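Local coordinates for putative nucleic acid-binding lipoprotein (Klebsiella pneumoniae subsp. pneumoniae MGH 78578, PDB 3F1Z) that is of unknown function but adopts an OB-fold and, as a putative nucleic acid-binding lipoprotein, may bind nucleic acid, at residues Y72-M77 with T89-S94; G56-I61 with S107-V112; Y27-F32 with V52-V57. All coordinates share one frame; numbering follows the deposited sequence.

How the contacts relate
All three contacts belong to one curled sheet, and contacts 2 and 3 both use strand 51-65: contact 2 pairs it with 108-114, contact 3 with parallel strand 26-28, and their segments share Gly-56 and Val-57. Contact 1 joins 71-78, the neighbour of 51-65, to 88-93, nested within the loop that contact 2 closes. Its Phe-73, Val-75, Phe-90 and Phe-92 are buried on one face; Tyr-72, Ile-74, Thr-76, Thr-89 and Asn-91 are partly exposed on the other. Contact 2 is buried and aliphatic; contact 3, also buried, sets two rings and a valine against valines of 51-65, with a helix start and water. Met-77 of contact 1 packs near Ala-109 and Val-29 of the other two.

Contact 1. Residues Y72-M77 with T89-S94; sequences YFIVTM and TFNFGS
Val-75 sets CG2 against Phe-92, 3.7 Å from CE1 of that ring, and is itself tied by its backbone to Phe-90. Val-75 N gives a nearly straight bond to Phe-90 O (170° at the hydrogen), and Phe-90 N returns one of 2.8 Å to Val-75 O, which also lies in plane at the edge of the Phe-90 ring. The next hydrogen-bonded pair along the ladder, Phe-73 with Phe-92, repeats this reciprocal bonding, with Phe-73 N 2.9 Å from Phe-92 O. Met-77, present as selenomethionine, bends at chi3 (-90°) so that CE comes to 4.0 Å from Phe-90 CE1; its selenium lies at the ring's edge, 5.2 Å from the centroid of Phe-90, a Met-aromatic contact. On the other face, Asn-91 OD1 is 3.5 Å from Tyr-72 CD2, the amide and ring planes only 27° apart, while Ile-74 CD1 meets the edge of the Tyr-72 ring. Thr-89 and Thr-76 lie side by side, Thr-89 CG2 3.7 Å from Thr-76 OG1, and Thr-89 OG1 is hydrogen-bonded to Thr-125. Around this shell, helix 97-100 covers Phe-73 and Phe-92, and Ile-111 packs on Met-77, Phe-90 and Phe-92. Strands 71-78 and 88-93 thus form an antiparallel hairpin whose buried face is built of three phenylalanines with Val-75 and Met-77, two consecutive strands of the OB-fold barrel.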
ATOM      1  N   TYR A  72      -2.603   3.589 -14.758  1.00 30.97           N
ATOM      2  CA  TYR A  72      -2.517   2.910 -13.484  1.00 30.73           C
ATOM      3  C   TYR A  72      -3.193   3.803 -12.445  1.00 31.23           C
ATOM      4  O   TYR A  72      -3.669   4.848 -12.776  1.00 30.09           O
ATOM      5  CB  TYR A  72      -1.061   2.615 -13.152  1.00 30.92           C
ATOM      6  CG  TYR A  72      -0.247   3.847 -12.851  1.00 31.22           C
ATOM      7  CD1 TYR A  72       0.292   4.609 -13.875  1.00 32.11           C
ATOM      8  CD2 TYR A  72      -0.035   4.259 -11.545  1.00 31.56           C
ATOM      9  CE1 TYR A  72       1.051   5.758 -13.622  1.00 32.36           C
ATOM     10  CE2 TYR A  72       0.746   5.412 -11.249  1.00 32.00           C
ATOM     11  CZ  TYR A  72       1.280   6.158 -12.299  1.00 32.56           C
ATOM     12  OH  TYR A  72       2.005   7.310 -12.050  1.00 32.54           O
ATOM     13  N   PHE A  73      -3.251   3.365 -11.182  1.00 32.45           N
ATOM     14  CA  PHE A  73      -3.901   4.115 -10.144  1.00 30.60           C
ATOM     15  C   PHE A  73      -3.009   4.201  -8.944  1.00 31.81           C
ATOM     16  O   PHE A  73      -2.351   3.236  -8.631  1.00 33.28           O
ATOM     17  CB  PHE A  73      -5.131   3.378  -9.675  1.00 30.41           C
ATOM     18  CG  PHE A  73      -6.131   3.071 -10.736  1.00 29.44           C
ATOM     19  CD1 PHE A  73      -6.097   1.888 -11.408  1.00 29.52           C
ATOM     20  CD2 PHE A  73      -7.167   3.938 -10.994  1.00 30.12           C
ATOM     21  CE1 PHE A  73      -7.066   1.591 -12.386  1.00 29.55           C
ATOM     22  CE2 PHE A  73      -8.131   3.660 -11.951  1.00 29.46           C
ATOM     23  CZ  PHE A  73      -8.070   2.480 -12.650  1.00 29.84           C
ATOM     24  N   ILE A  74      -2.999   5.343  -8.266  1.00 33.28           N
ATOM     25  CA  ILE A  74      -2.329   5.514  -6.986  1.00 34.24           C
ATOM     26  C   ILE A  74      -3.449   5.671  -5.923  1.00 34.56           C
ATOM     27  O   ILE A  74      -4.373   6.502  -6.071  1.00 33.21           O
ATOM     28  CB  ILE A  74      -1.453   6.776  -6.956  1.00 36.01           C
ATOM     29  CG1 ILE A  74      -0.302   6.649  -7.918  1.00 37.97           C
ATOM     30  CG2 ILE A  74      -0.750   6.905  -5.633  1.00 37.29           C
ATOM     31  CD1 ILE A  74       0.719   5.491  -7.539  1.00 38.88           C
ATOM     32  N   VAL A  75      -3.350   4.871  -4.862  1.00 34.34           N
ATOM     33  CA  VAL A  75      -4.258   4.912  -3.709  1.00 32.71           C
ATOM     34  C   VAL A  75      -3.395   5.300  -2.510  1.00 32.13           C
ATOM     35  O   VAL A  75      -2.349   4.699  -2.274  1.00 31.84           O
ATOM     36  CB  VAL A  75      -4.914   3.575  -3.484  1.00 32.12           C
ATOM     37  CG1 VAL A  75      -5.613   3.536  -2.137  1.00 31.67           C
ATOM     38  CG2 VAL A  75      -5.913   3.308  -4.607  1.00 31.10           C
ATOM     39  N   THR A  76      -3.793   6.362  -1.812  1.00 31.27           N
ATOM     40  CA  THR A  76      -3.031   6.894  -0.691  1.00 30.50           C
ATOM     41  C   THR A  76      -3.820   6.657   0.582  1.00 30.24           C
ATOM     42  O   THR A  76      -5.022   6.928   0.630  1.00 30.30           O
ATOM     43  CB  THR A  76      -2.776   8.402  -0.835  1.00 30.81           C
ATOM     44  OG1 THR A  76      -2.231   8.657  -2.115  1.00 32.20           O
ATOM     45  CG2 THR A  76      -1.812   8.930   0.226  1.00 30.37           C
HETATM   46  N   MSE A  77      -3.112   6.245   1.633  1.00 29.87           N
HETATM   47  CA  MSE A  77      -3.724   5.818   2.882  1.00 29.26           C
HETATM   48  C   MSE A  77      -3.073   6.516   4.048  1.00 29.76           C
HETATM   49  O   MSE A  77      -1.842   6.631   4.075  1.00 29.21           O
HETATM   50  CB  MSE A  77      -3.502   4.302   3.008  1.00 28.96           C
HETATM   51  CG  MSE A  77      -4.169   3.660   4.179  1.00 29.00           C
HETATM   52 SE   MSE A  77      -3.608   1.807   4.466  0.75 26.62          SE
HETATM   53  CE  MSE A  77      -4.955   0.917   3.349  1.00 28.51           C
ATOM     54  N   THR A  89       1.304   4.827   0.071  1.00 31.12           N
ATOM     55  CA  THR A  89       0.663   4.770  -1.228  1.00 32.07           C
ATOM     56  C   THR A  89       0.795   3.362  -1.779  1.00 31.55           C
ATOM     57  O   THR A  89       1.736   2.642  -1.428  1.00 30.51           O
ATOM     58  CB  THR A  89       1.317   5.703  -2.243  1.00 32.94           C
ATOM     59  OG1 THR A  89       2.732   5.361  -2.294  1.00 36.62           O
ATOM     60  CG2 THR A  89       1.132   7.193  -1.858  1.00 30.50           C
ATOM     61  N   PHE A  90      -0.157   3.003  -2.639  1.00 29.36           N
ATOM     62  CA  PHE A  90      -0.220   1.739  -3.296  1.00 29.25           C
ATOM     63  C   PHE A  90      -0.377   1.990  -4.783  1.00 29.38           C
ATOM     64  O   PHE A  90      -1.115   2.859  -5.194  1.00 29.01           O
ATOM     65  CB  PHE A  90      -1.470   0.991  -2.854  1.00 30.03           C
ATOM     66  CG  PHE A  90      -1.514   0.668  -1.402  1.00 29.98           C
ATOM     67  CD1 PHE A  90      -1.855   1.624  -0.482  1.00 29.83           C
ATOM     68  CD2 PHE A  90      -1.323  -0.625  -0.979  1.00 30.15           C
ATOM     69  CE1 PHE A  90      -1.911   1.336   0.836  1.00 29.79           C
ATOM     70  CE2 PHE A  90      -1.400  -0.927   0.339  1.00 30.92           C
ATOM     71  CZ  PHE A  90      -1.677   0.062   1.248  1.00 30.54           C
ATOM     72  N   ASN A  91       0.242   1.169  -5.599  1.00 30.92           N
ATOM     73  CA  ASN A  91       0.211   1.367  -7.043  1.00 31.03           C
ATOM     74  C   ASN A  91      -0.514   0.197  -7.653  1.00 31.85           C
ATOM     75  O   ASN A  91       0.015  -0.920  -7.666  1.00 31.09           O
ATOM     76  CB  ASN A  91       1.634   1.436  -7.564  1.00 31.41           C
ATOM     77  CG  ASN A  91       1.712   1.717  -9.038  1.00 31.82           C
ATOM     78  OD1 ASN A  91       0.863   1.332  -9.783  1.00 33.74           O
ATOM     79  ND2 ASN A  91       2.755   2.418  -9.457  1.00 34.05           N
ATOM     80  N   PHE A  92      -1.717   0.470  -8.170  1.00 31.11           N
ATOM     81  CA  PHE A  92      -2.556  -0.561  -8.795  1.00 30.37           C
ATOM     82  C   PHE A  92      -2.497  -0.488 -10.295  1.00 30.52           C
ATOM     83  O   PHE A  92      -2.833   0.548 -10.871  1.00 31.76           O
ATOM     84  CB  PHE A  92      -4.030  -0.374  -8.426  1.00 29.31           C
ATOM     85  CG  PHE A  92      -4.415  -0.754  -6.996  1.00 28.55           C
ATOM     86  CD1 PHE A  92      -4.296   0.150  -5.962  1.00 29.24           C
ATOM     87  CD2 PHE A  92      -5.016  -1.955  -6.727  1.00 28.40           C
ATOM     88  CE1 PHE A  92      -4.727  -0.162  -4.666  1.00 28.88           C
ATOM     89  CE2 PHE A  92      -5.453  -2.269  -5.425  1.00 29.37           C
ATOM     90  CZ  PHE A  92      -5.313  -1.363  -4.410  1.00 28.64           C
ATOM     91  N   GLY A  93      -2.089  -1.585 -10.936  1.00 31.00           N
ATOM     92  CA  GLY A  93      -2.076  -1.678 -12.407  1.00 28.52           C
ATOM     93  C   GLY A  93      -3.507  -1.656 -12.946  1.00 29.95           C
ATOM     94  O   GLY A  93      -4.492  -1.847 -12.200  1.00 28.91           O
ATOM     95  N   SER A  94      -3.620  -1.451 -14.253  1.00 30.26           N
ATOM     96  CA  SER A  94      -4.897  -1.311 -14.906  1.00 30.42           C
ATOM     97  C   SER A  94      -5.762  -2.532 -14.797  1.00 31.63           C
ATOM     98  O   SER A  94      -6.997  -2.427 -14.841  1.00 33.06           O
ATOM     99  CB  SER A  94      -4.713  -0.920 -16.396  1.00 30.94           C
ATOM    100  OG  SER A  94      -3.797  -1.748 -17.099  1.00 30.19           O
TER

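Contact 2. Residues G56-I61 with S107-V112; sequences GVIVDI and SVATIV
Gly-56 and Ala-109 form an antiparallel hydrogen-bonded pair, followed by the non-hydrogen-bonded pair Val-57 and Val-108, yet the two segments cross at 104° and soon diverge. Gly-56 N reaches Ala-109 O at 3.0 Å and Ala-109 N reaches Gly-56 O at 2.8 Å, both donors lying nearly along the C=O axis. The third bond differs: Ile-58 N points almost straight at Ser-107 O (3.1 Å), but stands 33° out of that carbonyl's plane, as the strand begins to turn away. Gly-56 O also takes a CA-H...O contact from Val-108 CA at 3.2 Å. On one face the two valines cross at about a right angle, with Val-57 CG2 3.8 Å from Val-108 CG2. Val-108 CG1, anti to its backbone N (chi1 172°), instead lies against Gly-56 O. On the other face Ile-58 carries the packing: its CG1 meets Ala-109 CB at 4.0 Å, and its CD1 extends to Ile-111 CD1 at 4.2 Å. On this buried side Ile-58 also rests on Val-75, and Ala-109 on Leu-103. Beyond Ile-58 a classic beta bulge, Val-59 and Asp-60 both facing Thr-76, interrupts the regular pairing with strand 71-78. Strand 51-65 thus borders 26-28 and then 71-78 along one edge, and 108-114 along the other.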
ATOM      1  N   GLY A  56      -6.038   1.211   7.110  1.00 31.72           N
ATOM      2  CA  GLY A  56      -5.950   2.685   7.179  1.00 30.85           C
ATOM      3  C   GLY A  56      -7.122   3.377   6.504  1.00 30.04           C
ATOM      4  O   GLY A  56      -8.048   2.739   6.059  1.00 29.36           O
ATOM      5  N   VAL A  57      -7.085   4.699   6.463  1.00 29.68           N
ATOM      6  CA  VAL A  57      -8.136   5.466   5.850  1.00 29.57           C
ATOM      7  C   VAL A  57      -7.617   5.976   4.525  1.00 29.95           C
ATOM      8  O   VAL A  57      -6.563   6.606   4.460  1.00 30.60           O
ATOM      9  CB  VAL A  57      -8.608   6.670   6.717  1.00 29.35           C
ATOM     10  CG1 VAL A  57      -9.648   7.454   5.962  1.00 28.90           C
ATOM     11  CG2 VAL A  57      -9.199   6.212   8.030  1.00 27.87           C
ATOM     12  N   ILE A  58      -8.383   5.703   3.473  1.00 29.30           N
ATOM     13  CA  ILE A  58      -8.044   6.117   2.152  1.00 28.18           C
ATOM     14  C   ILE A  58      -8.322   7.612   2.080  1.00 29.79           C
ATOM     15  O   ILE A  58      -9.414   8.052   2.429  1.00 29.59           O
ATOM     16  CB  ILE A  58      -8.866   5.363   1.104  1.00 27.29           C
ATOM     17  CG1 ILE A  58      -8.576   3.860   1.202  1.00 27.43           C
ATOM     18  CG2 ILE A  58      -8.548   5.881  -0.321  1.00 26.75           C
ATOM     19  CD1 ILE A  58      -7.074   3.482   1.105  1.00 26.58           C
ATOM     20  N   VAL A  59      -7.320   8.377   1.650  1.00 29.62           N
ATOM     21  CA  VAL A  59      -7.440   9.818   1.513  1.00 30.14           C
ATOM     22  C   VAL A  59      -7.267  10.309   0.070  1.00 30.92           C
ATOM     23  O   VAL A  59      -7.483  11.491  -0.213  1.00 30.42           O
ATOM     24  CB  VAL A  59      -6.439  10.573   2.421  1.00 29.51           C
ATOM     25  CG1 VAL A  59      -6.823  10.356   3.878  1.00 29.19           C
ATOM     26  CG2 VAL A  59      -5.044  10.124   2.150  1.00 29.00           C
ATOM     27  N   ASP A  60      -6.852   9.435  -0.838  1.00 31.28           N
ATOM     28  CA  ASP A  60      -6.792   9.833  -2.224  1.00 31.19           C
ATOM     29  C   ASP A  60      -6.753   8.598  -3.095  1.00 31.28           C
ATOM     30  O   ASP A  60      -6.081   7.628  -2.777  1.00 30.02           O
ATOM     31  CB  ASP A  60      -5.591  10.720  -2.504  1.00 32.61           C
ATOM     32  CG  ASP A  60      -5.615  11.304  -3.915  1.00 35.81           C
ATOM     33  OD1 ASP A  60      -6.468  12.196  -4.160  1.00 36.96           O
ATOM     34  OD2 ASP A  60      -4.773  10.876  -4.777  1.00 36.42           O
ATOM     35  N   ILE A  61      -7.486   8.672  -4.205  1.00 31.37           N
ATOM     36  CA  ILE A  61      -7.564   7.642  -5.222  1.00 29.98           C
ATOM     37  C   ILE A  61      -7.448   8.421  -6.531  1.00 30.63           C
ATOM     38  O   ILE A  61      -8.168   9.403  -6.722  1.00 30.31           O
ATOM     39  CB  ILE A  61      -8.916   6.947  -5.220  1.00 29.76           C
ATOM     40  CG1 ILE A  61      -9.169   6.240  -3.875  1.00 28.88           C
ATOM     41  CG2 ILE A  61      -8.981   6.003  -6.402  1.00 27.71           C
ATOM     42  CD1 ILE A  61     -10.614   5.945  -3.586  1.00 28.69           C
ATOM     43  N   SER A 107     -12.964   6.331   3.687  1.00 30.89           N
ATOM     44  CA  SER A 107     -13.338   5.008   4.204  1.00 30.38           C
ATOM     45  C   SER A 107     -12.118   4.203   4.597  1.00 30.57           C
ATOM     46  O   SER A 107     -11.063   4.264   3.940  1.00 30.28           O
ATOM     47  CB  SER A 107     -14.112   4.207   3.169  1.00 29.94           C
ATOM     48  OG  SER A 107     -15.413   4.739   2.986  1.00 31.49           O
ATOM     49  N   VAL A 108     -12.263   3.459   5.684  1.00 29.37           N
ATOM     50  CA  VAL A 108     -11.200   2.602   6.159  1.00 28.92           C
ATOM     51  C   VAL A 108     -11.092   1.447   5.180  1.00 28.92           C
ATOM     52  O   VAL A 108     -12.093   0.981   4.671  1.00 31.88           O
ATOM     53  CB  VAL A 108     -11.501   2.085   7.604  1.00 28.49           C
ATOM     54  CG1 VAL A 108     -10.508   1.047   8.039  1.00 28.29           C
ATOM     55  CG2 VAL A 108     -11.515   3.231   8.589  1.00 26.92           C
ATOM     56  N   ALA A 109      -9.886   1.017   4.855  1.00 27.68           N
ATOM     57  CA  ALA A 109      -9.702  -0.154   3.999  1.00 27.27           C
ATOM     58  C   ALA A 109      -8.478  -0.915   4.471  1.00 27.45           C
ATOM     59  O   ALA A 109      -7.670  -0.375   5.213  1.00 27.68           O
ATOM     60  CB  ALA A 109      -9.530   0.231   2.549  1.00 26.15           C
ATOM     61  N   THR A 110      -8.354  -2.153   4.003  1.00 28.42           N
ATOM     62  CA  THR A 110      -7.234  -3.009   4.279  1.00 29.06           C
ATOM     63  C   THR A 110      -6.786  -3.512   2.949  1.00 29.23           C
ATOM     64  O   THR A 110      -7.575  -4.073   2.189  1.00 29.14           O
ATOM     65  CB  THR A 110      -7.619  -4.197   5.163  1.00 30.25           C
ATOM     66  OG1 THR A 110      -8.222  -3.700   6.353  1.00 30.39           O
ATOM     67  CG2 THR A 110      -6.370  -5.041   5.557  1.00 29.26           C
ATOM     68  N   ILE A 111      -5.498  -3.337   2.682  1.00 28.99           N
ATOM     69  CA  ILE A 111      -4.904  -3.697   1.413  1.00 28.27           C
ATOM     70  C   ILE A 111      -3.597  -4.454   1.622  1.00 28.29           C
ATOM     71  O   ILE A 111      -2.776  -4.091   2.469  1.00 28.33           O
ATOM     72  CB  ILE A 111      -4.626  -2.415   0.613  1.00 29.34           C
ATOM     73  CG1 ILE A 111      -5.913  -1.578   0.510  1.00 29.23           C
ATOM     74  CG2 ILE A 111      -4.040  -2.730  -0.787  1.00 29.53           C
ATOM     75  CD1 ILE A 111      -5.796  -0.298  -0.301  1.00 27.71           C
ATOM     76  N   VAL A 112      -3.438  -5.546   0.885  1.00 29.26           N
ATOM     77  CA  VAL A 112      -2.223  -6.339   0.882  1.00 28.28           C
ATOM     78  C   VAL A 112      -1.398  -5.821  -0.280  1.00 28.82           C
ATOM     79  O   VAL A 112      -1.941  -5.596  -1.354  1.00 30.22           O
ATOM     80  CB  VAL A 112      -2.493  -7.809   0.641  1.00 27.69           C
ATOM     81  CG1 VAL A 112      -1.123  -8.638   0.584  1.00 29.39           C
ATOM     82  CG2 VAL A 112      -3.279  -8.300   1.725  1.00 29.52           C
TER

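Contact 3. Residues Y27-F32 with V52-V57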
ATOM      1  N   TYR A  27      -1.184  -4.639   9.856  1.00 31.65           N
ATOM      2  CA  TYR A  27      -0.432  -3.513  10.384  1.00 30.92           C
ATOM      3  C   TYR A  27      -1.281  -2.269  10.331  1.00 30.31           C
ATOM      4  O   TYR A  27      -2.144  -2.122   9.454  1.00 29.43           O
ATOM      5  CB  TYR A  27       0.736  -3.165   9.462  1.00 32.56           C
ATOM      6  CG  TYR A  27       1.944  -4.088   9.402  1.00 33.32           C
ATOM      7  CD1 TYR A  27       1.935  -5.241   8.638  1.00 33.08           C
ATOM      8  CD2 TYR A  27       3.130  -3.747  10.052  1.00 34.25           C
ATOM      9  CE1 TYR A  27       3.060  -6.047   8.532  1.00 33.60           C
ATOM     10  CE2 TYR A  27       4.279  -4.549   9.954  1.00 34.39           C
ATOM     11  CZ  TYR A  27       4.235  -5.685   9.183  1.00 34.28           C
ATOM     12  OH  TYR A  27       5.351  -6.485   9.099  1.00 34.92           O
ATOM     13  N   SER A  28      -1.037  -1.344  11.251  1.00 28.79           N
ATOM     14  CA  SER A  28      -1.590  -0.026  11.047  1.00 28.15           C
ATOM     15  C   SER A  28      -0.555   0.701  10.147  1.00 27.88           C
ATOM     16  O   SER A  28       0.591   0.247   9.960  1.00 27.36           O
ATOM     17  CB  SER A  28      -1.735   0.702  12.344  1.00 26.93           C
ATOM     18  OG  SER A  28      -0.458   0.941  12.834  1.00 29.40           O
ATOM     19  N   VAL A  29      -0.927   1.833   9.589  1.00 27.83           N
ATOM     20  CA  VAL A  29       0.033   2.560   8.777  1.00 27.78           C
ATOM     21  C   VAL A  29       1.239   2.971   9.645  1.00 28.60           C
ATOM     22  O   VAL A  29       2.368   2.876   9.202  1.00 29.34           O
ATOM     23  CB  VAL A  29      -0.626   3.754   8.096  1.00 27.87           C
ATOM     24  CG1 VAL A  29       0.442   4.736   7.476  1.00 25.83           C
ATOM     25  CG2 VAL A  29      -1.713   3.225   7.084  1.00 26.01           C
ATOM     26  N   ALA A  30       0.999   3.403  10.875  1.00 28.92           N
ATOM     27  CA  ALA A  30       2.093   3.786  11.778  1.00 30.06           C
ATOM     28  C   ALA A  30       3.009   2.613  12.001  1.00 30.64           C
ATOM     29  O   ALA A  30       4.225   2.773  12.015  1.00 29.05           O
ATOM     30  CB  ALA A  30       1.583   4.290  13.127  1.00 26.59           C
ATOM     31  N   GLN A  31       2.423   1.437  12.202  1.00 31.99           N
ATOM     32  CA  GLN A  31       3.261   0.264  12.486  1.00 33.26           C
ATOM     33  C   GLN A  31       4.162  -0.105  11.328  1.00 32.31           C
ATOM     34  O   GLN A  31       5.329  -0.309  11.502  1.00 33.01           O
ATOM     35  CB  GLN A  31       2.440  -0.925  12.951  1.00 33.16           C
ATOM     36  CG  GLN A  31       1.934  -0.715  14.339  1.00 33.84           C
ATOM     37  CD  GLN A  31       0.813  -1.698  14.740  1.00 34.46           C
ATOM     38  OE1 GLN A  31      -0.007  -2.148  13.908  1.00 35.50           O
ATOM     39  NE2 GLN A  31       0.748  -1.981  16.019  1.00 32.61           N
ATOM     40  N   PHE A  32       3.609  -0.174  10.141  1.00 32.30           N
ATOM     41  CA  PHE A  32       4.389  -0.532   8.996  1.00 31.34           C
ATOM     42  C   PHE A  32       5.455   0.522   8.662  1.00 31.78           C
ATOM     43  O   PHE A  32       6.547   0.173   8.218  1.00 31.59           O
ATOM     44  CB  PHE A  32       3.485  -0.768   7.801  1.00 30.83           C
ATOM     45  CG  PHE A  32       4.240  -0.990   6.543  1.00 30.76           C
ATOM     46  CD1 PHE A  32       5.079  -2.064   6.434  1.00 30.23           C
ATOM     47  CD2 PHE A  32       4.122  -0.131   5.495  1.00 30.28           C
ATOM     48  CE1 PHE A  32       5.761  -2.292   5.315  1.00 30.47           C
ATOM     49  CE2 PHE A  32       4.833  -0.342   4.355  1.00 31.08           C
ATOM     50  CZ  PHE A  32       5.660  -1.429   4.263  1.00 31.43           C
ATOM     51  N   VAL A  52       2.727  -7.242   2.796  1.00 29.49           N
ATOM     52  CA  VAL A  52       2.206  -6.747   4.034  1.00 28.54           C
ATOM     53  C   VAL A  52       0.732  -6.408   3.857  1.00 28.63           C
ATOM     54  O   VAL A  52       0.314  -6.055   2.767  1.00 29.07           O
ATOM     55  CB  VAL A  52       3.024  -5.553   4.555  1.00 28.63           C
ATOM     56  CG1 VAL A  52       4.482  -6.024   4.911  1.00 27.45           C
ATOM     57  CG2 VAL A  52       2.997  -4.415   3.585  1.00 27.66           C
ATOM     58  N   LYS A  53      -0.036  -6.539   4.938  1.00 28.71           N
ATOM     59  CA  LYS A  53      -1.472  -6.248   4.973  1.00 30.28           C
ATOM     60  C   LYS A  53      -1.645  -5.034   5.891  1.00 30.18           C
ATOM     61  O   LYS A  53      -1.415  -5.113   7.116  1.00 31.40           O
ATOM     62  CB  LYS A  53      -2.238  -7.488   5.470  1.00 30.78           C
ATOM     63  CG  LYS A  53      -3.730  -7.325   5.395  1.00 31.61           C
ATOM     64  CD  LYS A  53      -4.508  -8.629   5.521  1.00 31.69           C
ATOM     65  CE  LYS A  53      -4.670  -9.096   6.917  1.00 33.08           C
ATOM     66  NZ  LYS A  53      -5.649 -10.237   6.987  1.00 32.48           N
ATOM     67  N   VAL A  54      -1.987  -3.891   5.305  1.00 30.75           N
ATOM     68  CA  VAL A  54      -2.030  -2.605   6.050  1.00 29.22           C
ATOM     69  C   VAL A  54      -3.443  -2.048   6.049  1.00 30.37           C
ATOM     70  O   VAL A  54      -4.107  -2.014   5.013  1.00 31.61           O
ATOM     71  CB  VAL A  54      -1.063  -1.571   5.435  1.00 28.63           C
ATOM     72  CG1 VAL A  54      -1.022  -0.236   6.266  1.00 28.47           C
ATOM     73  CG2 VAL A  54       0.332  -2.148   5.301  1.00 26.68           C
ATOM     74  N   ARG A  55      -3.895  -1.613   7.223  1.00 31.37           N
ATOM     75  CA  ARG A  55      -5.235  -1.064   7.419  1.00 32.03           C
ATOM     76  C   ARG A  55      -5.105   0.430   7.648  1.00 31.65           C
ATOM     77  O   ARG A  55      -4.168   0.871   8.308  1.00 32.83           O
ATOM     78  CB  ARG A  55      -5.861  -1.744   8.615  1.00 32.25           C
ATOM     79  CG  ARG A  55      -7.233  -1.269   9.032  1.00 33.23           C
ATOM     80  CD  ARG A  55      -7.741  -2.251  10.068  1.00 33.89           C
ATOM     81  NE  ARG A  55      -9.072  -1.951  10.539  1.00 34.39           N
ATOM     82  CZ  ARG A  55      -9.296  -1.091  11.497  1.00 34.66           C
ATOM     83  NH1 ARG A  55      -8.270  -0.496  12.024  1.00 36.49           N
ATOM     84  NH2 ARG A  55     -10.506  -0.819  11.914  1.00 33.75           N
ATOM     85  N   GLY A  56      -6.038   1.211   7.110  1.00 31.72           N
ATOM     86  CA  GLY A  56      -5.950   2.685   7.179  1.00 30.85           C
ATOM     87  C   GLY A  56      -7.122   3.377   6.504  1.00 30.04           C
ATOM     88  O   GLY A  56      -8.048   2.739   6.059  1.00 29.36           O
ATOM     89  N   VAL A  57      -7.085   4.699   6.463  1.00 29.68           N
ATOM     90  CA  VAL A  57      -8.136   5.466   5.850  1.00 29.57           C
ATOM     91  C   VAL A  57      -7.617   5.976   4.525  1.00 29.95           C
ATOM     92  O   VAL A  57      -6.563   6.606   4.460  1.00 30.60           O
ATOM     93  CB  VAL A  57      -8.608   6.670   6.717  1.00 29.35           C
ATOM     94  CG1 VAL A  57      -9.648   7.454   5.962  1.00 28.90           C
ATOM     95  CG2 VAL A  57      -9.199   6.212   8.030  1.00 27.87           C
TER
HETATM   96  O   HOH W   1      -3.884   2.644  10.240  1.00 14.74           O
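Tyr-27 runs alongside residues 52-57 of strand 51-65 and can be followed outward from CB, which is 4.3 Å from Val-54 CG2 and also borders Lys-53 O. CG stands anti to the carbonyl carbon, beside the backbone N (chi1 -72°). CD1 keeps Lys-53 O in plane at the ring edge, 3.7 Å away, and CE1 meets Val-52 CG1 at 3.9 Å, the two side chains crossing at about a right angle. At the tip, OH is hydrogen-bonded to the hydroxyl of Tyr-47. The backbone of Tyr-27 is bonded twice to the one strand, straddling Val-54: its N donates to Lys-53 O (2.8 Å, 171° at the hydrogen) and its O accepts from Arg-55 N at 2.9 Å. Residues 26-28 are thus a short, weakly bonded parallel strand of the OB-fold sheet, paired at Tyr-27 with Val-54, that turns directly into helix 29-38. Ser-28 is the N-cap, and a capping box closes the helix start: Gln-31 N donates to Ser-28 OG at 3.0 Å, and Ser-28 N donates to Gln-31 OE1 on a lone pair in the amide plane. A water bridges helix and strand, accepting from Val-29 N and donating to Arg-55 O. From the first turn, Val-29 CG2 packs 3.6 Å from Val-54 CG1. Phe-32, its CG anti to the backbone N (chi1 173°), offers one ring face to Val-52 CG2, a CH-pi contact 4.2 Å from the centroid of the Phe-32 ring and offset toward the rim. Its ring also meets Tyr-47 edge-to-face. Arg-55 sends its extended chain away from the helix to a salt bridge with Glu-80, and Lys-53 NZ bonds to Val-21 O.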